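Local coordinates for uncharacterized conserved protein (Methanococcus maripaludis S2, PDB 3C2Q), which catalyses the conversion of ornithine to proline with release of ammonia, using NAD+ as cofactor, at residues B[173-178]-B[206-211]. Residues are numbered along the deposited sequence; the frame is centred on the assembly and turned at random.
Sequences LATHDI and YAINAI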
# COMPACT_ATOMS: atom_id res chain seq x y z
N LEU B 173 12.52 12.87 -13.71
CA LEU B 173 12.28 14.11 -13.00
C LEU B 173 12.62 15.36 -13.86
O LEU B 173 11.81 16.27 -14.01
CB LEU B 173 13.05 14.19 -11.69
CG LEU B 173 12.86 15.57 -11.02
CD1 LEU B 173 11.41 15.76 -10.51
CD2 LEU B 173 13.78 15.81 -9.88
N ALA B 174 13.85 15.39 -14.38
CA ALA B 174 14.30 16.54 -15.18
C ALA B 174 13.45 16.74 -16.41
O ALA B 174 13.06 17.89 -16.71
CB ALA B 174 15.78 16.41 -15.56
N THR B 175 13.15 15.67 -17.13
CA THR B 175 12.44 15.82 -18.40
C THR B 175 10.96 16.16 -18.22
O THR B 175 10.42 16.90 -19.04
CB THR B 175 12.61 14.62 -19.38
OG1 THR B 175 12.05 13.42 -18.79
CG2 THR B 175 14.10 14.41 -19.72
N HIS B 176 10.31 15.65 -17.16
CA HIS B 176 8.94 16.10 -16.87
C HIS B 176 8.85 17.51 -16.32
O HIS B 176 7.88 18.21 -16.62
CB HIS B 176 8.13 15.10 -16.00
CG HIS B 176 7.85 13.80 -16.70
ND1 HIS B 176 7.08 13.71 -17.85
CD2 HIS B 176 8.25 12.53 -16.42
CE1 HIS B 176 7.00 12.45 -18.23
NE2 HIS B 176 7.72 11.71 -17.40
N ASP B 177 9.83 17.91 -15.51
CA ASP B 177 9.95 19.31 -15.08
C ASP B 177 10.01 20.19 -16.35
O ASP B 177 9.30 21.21 -16.47
CB ASP B 177 11.20 19.51 -14.22
CG ASP B 177 11.50 21.01 -13.93
OD1 ASP B 177 10.68 21.71 -13.27
OD2 ASP B 177 12.59 21.46 -14.35
N ILE B 178 10.82 19.77 -17.31
CA ILE B 178 11.01 20.56 -18.52
C ILE B 178 9.78 20.53 -19.42
O ILE B 178 9.39 21.57 -19.97
CB ILE B 178 12.33 20.13 -19.24
CG1 ILE B 178 13.50 20.63 -18.39
CG2 ILE B 178 12.35 20.71 -20.71
CD1 ILE B 178 14.86 19.95 -18.66
N TYR B 206 8.70 15.76 -27.04
CA TYR B 206 9.04 17.11 -27.54
C TYR B 206 10.01 17.78 -26.59
O TYR B 206 10.94 18.45 -27.03
CB TYR B 206 7.83 18.02 -27.72
CG TYR B 206 6.85 17.65 -28.78
CD1 TYR B 206 7.20 16.83 -29.85
CD2 TYR B 206 5.57 18.20 -28.75
CE1 TYR B 206 6.30 16.50 -30.81
CE2 TYR B 206 4.65 17.91 -29.72
CZ TYR B 206 5.01 17.06 -30.75
OH TYR B 206 4.07 16.76 -31.71
N ALA B 207 9.81 17.59 -25.28
CA ALA B 207 10.71 18.22 -24.30
C ALA B 207 12.13 17.63 -24.34
O ALA B 207 13.13 18.36 -24.27
CB ALA B 207 10.12 18.15 -22.85
N ILE B 208 12.22 16.31 -24.48
CA ILE B 208 13.54 15.66 -24.60
C ILE B 208 14.22 16.16 -25.91
O ILE B 208 15.39 16.51 -25.90
CB ILE B 208 13.39 14.13 -24.62
CG1 ILE B 208 12.93 13.62 -23.23
CG2 ILE B 208 14.73 13.40 -25.06
CD1 ILE B 208 12.29 12.19 -23.27
N ASN B 209 13.46 16.17 -27.00
CA ASN B 209 13.98 16.62 -28.32
C ASN B 209 14.54 18.03 -28.24
O ASN B 209 15.62 18.32 -28.75
CB ASN B 209 12.88 16.52 -29.38
CG ASN B 209 13.44 16.39 -30.78
OD1 ASN B 209 14.46 15.74 -30.97
ND2 ASN B 209 12.77 16.99 -31.77
N ALA B 210 13.85 18.90 -27.52
CA ALA B 210 14.26 20.29 -27.34
C ALA B 210 15.57 20.42 -26.59
O ALA B 210 16.45 21.23 -26.97
CB ALA B 210 13.13 21.11 -26.67
N ILE B 211 15.77 19.58 -25.57
CA ILE B 211 17.01 19.62 -24.81
C ILE B 211 18.15 18.99 -25.61
O ILE B 211 19.27 19.53 -25.59
CB ILE B 211 16.90 18.98 -23.37
CG1 ILE B 211 15.78 19.65 -22.55
CG2 ILE B 211 18.24 19.08 -22.60
CD1 ILE B 211 15.95 21.16 -22.35
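No aromatic ring takes part where Thr175 and Ile178 meet Ala207, Ile208 and Ile211; the flat group at this junction is the peptide carbonyl of Thr175, with Ala207 CB 4.0 Å from Thr175 O. The imidazole of His176, whose CB points away from 206-211, stacks instead on the ring of His204, in the first turn of helix 203-214, and meets that of His148 edge-to-face. Helix 171-183 follows strand 166-170 of the parallel sheet in the Rossmann-fold region, and helix 203-214 lies across it, the local axes 9.1 Å apart at an angle of 101°. Such a nearly perpendicular crossing keeps the buried contact short, and no hydrogen bond runs between 173-178 and 206-211. Thr175 and Ile208 cross obliquely, the methyl CG2 of Thr175 lying 3.8 Å from Ile208 CG1. With chi1 at 63°, Thr175 OG1 sits between its own backbone N and carbonyl carbon and is hydrogen-bonded to Asn171 O and to His204 NE2, the latter a polar link just before 206-211, while CG2 is left to make the apolar contact. Asn171 and Ala172, at the start of the same helix, probably bind NAD+, so through His204 this threonine ties helix 203-214 to the turn that carries those probable ligands. Ile178 and Ile211 reach toward each other tip to tip, and Ile217 of helix 217-222 touches both. An alanine in place of Ile178 would probably open a gap beside Ala207 and leave the end of Ile211 without its apolar mate on helix 171-183. In Ile178, CG2 stands anti to the backbone N and touches two partners, Ala207 CB at 4.0 Å and Ile211 CD1 at 4.0 Å, while its other methyl, CD1, lies 4.0 Å from Ile211 CG1.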